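Caprin-2 (Danio rerio, PDB 4OUS) acts in canonical Wnt signalling through its C1q domain, a jelly-roll module that probably works as a trimer. Local coordinates at the interface of chains A and B. Coordinates in Å, arbitrary orientation; residue numbers count along the deposited sequence, not the author numbering. Chains: chain A/B, Caprin-2.

Contact 1: the interface of chains A and B. Residues chain A 122, 124; chain B 69, 71, 82-83, 113.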
# COMPACT_ATOMS: atom_id res chain seq x y z
N TRP A 122 -0.46 18.17 -5.22
CA TRP A 122 -1.47 17.17 -4.85
C TRP A 122 -0.85 15.90 -4.25
O TRP A 122 -1.57 15.00 -3.84
CB TRP A 122 -2.38 16.82 -6.04
CG TRP A 122 -3.67 17.62 -6.01
CD1 TRP A 122 -3.91 18.75 -5.28
CD2 TRP A 122 -4.88 17.33 -6.72
NE1 TRP A 122 -5.20 19.19 -5.51
CE2 TRP A 122 -5.81 18.33 -6.38
CE3 TRP A 122 -5.27 16.32 -7.61
CZ2 TRP A 122 -7.11 18.35 -6.91
CZ3 TRP A 122 -6.55 16.35 -8.13
CH2 TRP A 122 -7.45 17.35 -7.77
N TYR A 124 1.18 13.08 -4.98
CA TYR A 124 1.04 11.71 -5.48
C TYR A 124 2.16 10.79 -5.00
O TYR A 124 1.94 9.59 -4.80
CB TYR A 124 1.05 11.70 -7.01
CG TYR A 124 -0.12 12.39 -7.64
CD1 TYR A 124 -1.30 11.71 -7.89
CD2 TYR A 124 -0.05 13.73 -8.02
CE1 TYR A 124 -2.38 12.33 -8.48
CE2 TYR A 124 -1.13 14.36 -8.61
CZ TYR A 124 -2.29 13.64 -8.84
OH TYR A 124 -3.39 14.23 -9.42
N TYR B 69 -8.65 9.78 -10.76
CA TYR B 69 -7.96 10.63 -9.80
C TYR B 69 -8.67 10.52 -8.46
O TYR B 69 -9.87 10.80 -8.38
CB TYR B 69 -7.99 12.09 -10.23
CG TYR B 69 -7.13 12.51 -11.40
CD1 TYR B 69 -5.92 13.17 -11.18
CD2 TYR B 69 -7.53 12.29 -12.71
CE1 TYR B 69 -5.14 13.59 -12.23
CE2 TYR B 69 -6.74 12.71 -13.77
CZ TYR B 69 -5.55 13.36 -13.52
OH TYR B 69 -4.76 13.78 -14.57
N ASN B 71 -8.39 11.64 -4.26
CA ASN B 71 -7.75 12.41 -3.20
C ASN B 71 -8.11 11.84 -1.83
O ASN B 71 -9.29 11.61 -1.55
CB ASN B 71 -8.16 13.89 -3.20
CG ASN B 71 -8.09 14.52 -4.57
OD1 ASN B 71 -9.12 14.89 -5.14
ND2 ASN B 71 -6.88 14.69 -5.09
N ALA B 82 -3.86 10.04 -5.77
CA ALA B 82 -3.47 8.90 -6.59
C ALA B 82 -4.08 9.03 -7.98
O ALA B 82 -5.16 9.59 -8.14
CB ALA B 82 -3.90 7.59 -5.94
N TYR B 83 -3.37 8.48 -8.95
CA TYR B 83 -3.75 8.52 -10.36
C TYR B 83 -3.67 7.13 -10.94
O TYR B 83 -2.73 6.39 -10.62
CB TYR B 83 -2.82 9.45 -11.13
CG TYR B 83 -2.99 9.44 -12.64
CD1 TYR B 83 -3.86 10.34 -13.26
CD2 TYR B 83 -2.29 8.56 -13.45
CE1 TYR B 83 -4.01 10.36 -14.63
CE2 TYR B 83 -2.44 8.57 -14.83
CZ TYR B 83 -3.30 9.47 -15.42
OH TYR B 83 -3.47 9.52 -16.79
N HIS B 113 -12.11 12.54 -7.72
CA HIS B 113 -11.93 13.79 -8.44
C HIS B 113 -12.44 13.64 -9.87
O HIS B 113 -13.31 14.40 -10.31
CB HIS B 113 -10.47 14.22 -8.41
CG HIS B 113 -10.17 15.35 -9.33
ND1 HIS B 113 -10.77 16.59 -9.22
CD2 HIS B 113 -9.35 15.43 -10.41
CE1 HIS B 113 -10.32 17.38 -10.18
NE2 HIS B 113 -9.46 16.70 -10.91
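With chi1 at -96°, A:Trp122 carries the six-membered ring of its indole over B:Asn71 to the imidazole of B:His113, while A:Tyr124, its CG anti to the carbonyl carbon, brings its phenol to B:Tyr69. The six-membered ring of the indole leads. Its outer corner CH2 stands 3.6 Å above the middle of the B:His113 imidazole, the two planes 87° apart in an edge-to-face contact. One face of the same indole rests on the amide of B:Asn71: ND2 lies 3.4 Å from CE3 of A:Trp122, toward the rim rather than over the ring centre, and the amide stands steeply (79°) against the indole and faces it with its N/O edge, ND2 nearer. A:Tyr124 works from its edge and its hydroxyl. The OH comes in the plane of the B:Tyr69 ring to meet its rim, 3.3 Å from CD1. Farther back, the CD1 and CE1 side of A:Tyr124 runs along the backbone of B:Ala82, with CD1 3.8 Å from CA of B:Ala82, and CE1 touches CB of B:Tyr83. Within chain B, CD1 of B:Tyr83 covers a face of B:Tyr69 and should help fix the tilt of the rim that receives the hydroxyl. The chain A residues lie in the loop leading into strand 125-134; they dock across strands 68-74, 77-84 and 107-114 of chain B.

Contact 2: the interface of chains A and B. Residues chain A 122-123; chain B 71, 78, 81, 111, 113.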
# COMPACT_ATOMS: atom_id res chain seq x y z
N TRP A 122 -0.46 18.17 -5.22
CA TRP A 122 -1.47 17.17 -4.85
C TRP A 122 -0.85 15.90 -4.25
O TRP A 122 -1.57 15.00 -3.84
CB TRP A 122 -2.38 16.82 -6.04
CG TRP A 122 -3.67 17.62 -6.01
CD1 TRP A 122 -3.91 18.75 -5.28
CD2 TRP A 122 -4.88 17.33 -6.72
NE1 TRP A 122 -5.20 19.19 -5.51
CE2 TRP A 122 -5.81 18.33 -6.38
CE3 TRP A 122 -5.27 16.32 -7.61
CZ2 TRP A 122 -7.11 18.35 -6.91
CZ3 TRP A 122 -6.55 16.35 -8.13
CH2 TRP A 122 -7.45 17.35 -7.77
N LYS A 123 0.48 15.85 -4.19
CA LYS A 123 1.18 14.87 -3.35
C LYS A 123 0.85 13.42 -3.74
O LYS A 123 0.32 12.64 -2.94
CB LYS A 123 0.88 15.16 -1.88
CG LYS A 123 1.35 16.56 -1.46
CD LYS A 123 0.80 16.99 -0.10
CE LYS A 123 -0.56 17.66 -0.20
NZ LYS A 123 -0.43 19.11 -0.54
N ASN B 71 -8.39 11.64 -4.26
CA ASN B 71 -7.75 12.41 -3.20
C ASN B 71 -8.11 11.84 -1.83
O ASN B 71 -9.29 11.61 -1.55
CB ASN B 71 -8.16 13.89 -3.20
CG ASN B 71 -8.09 14.52 -4.57
OD1 ASN B 71 -9.12 14.89 -5.14
ND2 ASN B 71 -6.88 14.69 -5.09
N VAL B 78 -6.83 18.42 0.51
CA VAL B 78 -6.16 17.29 -0.11
C VAL B 78 -4.87 16.97 0.64
O VAL B 78 -3.99 17.83 0.76
CB VAL B 78 -5.85 17.58 -1.60
CG1 VAL B 78 -4.97 16.47 -2.19
CG2 VAL B 78 -7.13 17.74 -2.40
N SER B 81 -2.72 12.15 -3.03
CA SER B 81 -3.54 11.81 -4.18
C SER B 81 -3.02 10.59 -4.91
O SER B 81 -1.88 10.16 -4.71
CB SER B 81 -3.62 13.00 -5.14
OG SER B 81 -4.11 14.16 -4.49
N ARG B 111 -12.07 11.28 -2.03
CA ARG B 111 -12.77 12.02 -3.06
C ARG B 111 -12.46 11.44 -4.43
O ARG B 111 -11.29 11.25 -4.79
CB ARG B 111 -12.38 13.50 -3.02
CG ARG B 111 -13.17 14.35 -3.99
CD ARG B 111 -12.89 15.82 -3.80
NE ARG B 111 -11.56 16.18 -4.27
CZ ARG B 111 -11.13 17.44 -4.34
NH1 ARG B 111 -11.92 18.43 -3.96
NH2 ARG B 111 -9.91 17.70 -4.79
N HIS B 113 -12.11 12.54 -7.72
CA HIS B 113 -11.93 13.79 -8.44
C HIS B 113 -12.44 13.64 -9.87
O HIS B 113 -13.31 14.40 -10.31
CB HIS B 113 -10.47 14.22 -8.41
CG HIS B 113 -10.17 15.35 -9.33
ND1 HIS B 113 -10.77 16.59 -9.22
CD2 HIS B 113 -9.35 15.43 -10.41
CE1 HIS B 113 -10.32 17.38 -10.18
NE2 HIS B 113 -9.46 16.70 -10.91
O HOH W 1 -3.17 20.20 -0.34
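Hydrogen bonds tie the backbone around A:Trp122 and A:Lys123 to B:Ser81. The serine hydroxyl OG donates to the carbonyl O of A:Trp122 at 2.7 Å, arriving 19° from the carbonyl plane, and the amide N of B:Ser81 donates to O of A:Lys123 at 3.1 Å. A chi1 of -57° keeps OG beside the backbone N, which places the two donors near each other, facing the successive carbonyls of A:Trp122 and A:Lys123. A second shell in chain B steadies this serine: ND2 of B:Asn71 donates to OG of B:Ser81 (2.9 Å) in the amide plane. The far end of that amide is clamped by B:Arg111, whose NE and NH2 both donate hydrogen bonds to OD1 of B:Asn71 from one face of its plane; with ND2 committed to B:Ser81, this should fix the flip of the amide. Water provides a further link, as NZ of A:Lys123, on a chain bent at its last two torsions, lies 3.0 Å from water 1, which is 2.7 Å from the carbonyl O of B:Val78.

Packing centres on the indole. Both methyls of B:Val78 lie against it, CG1 4.0 Å from CD1 of A:Trp122 and CG2 near NE1, on the face that also meets B:Asn71. NH2 of B:Arg111 comes over the rim, 3.6 Å from CZ2 of A:Trp122, from the same side as B:Val78, with the guanidinium inclined 50° to the ring. An alanine in place of A:Trp122 would probably open a gap over B:Val78 and B:Asn71 and leave the B:His113 face without its aromatic edge. The site joins the loop before strand 125-134 of chain A to strands 68-74, 77-84 and 107-114 of chain B.

Contact 1 and contact 2 are neighbouring parts of one interface, the centres of their C-alpha atoms about 4 Å apart. They share A:Trp122, B:Asn71 and B:His113, so the indole belongs to both: contact 1 extends from it through aromatic packing, contact 2 through hydrogen bonds from a serine to backbone carbonyls and a water bridge. A short loop of chain A thereby engages the same three strands of chain B. The chains are not related by an exact two-fold, and the deposited assembly holds three copies, which suits the three-fold trimer typical of C1q domains, in which each subunit uses two different surfaces; this patch would probably help hold it together.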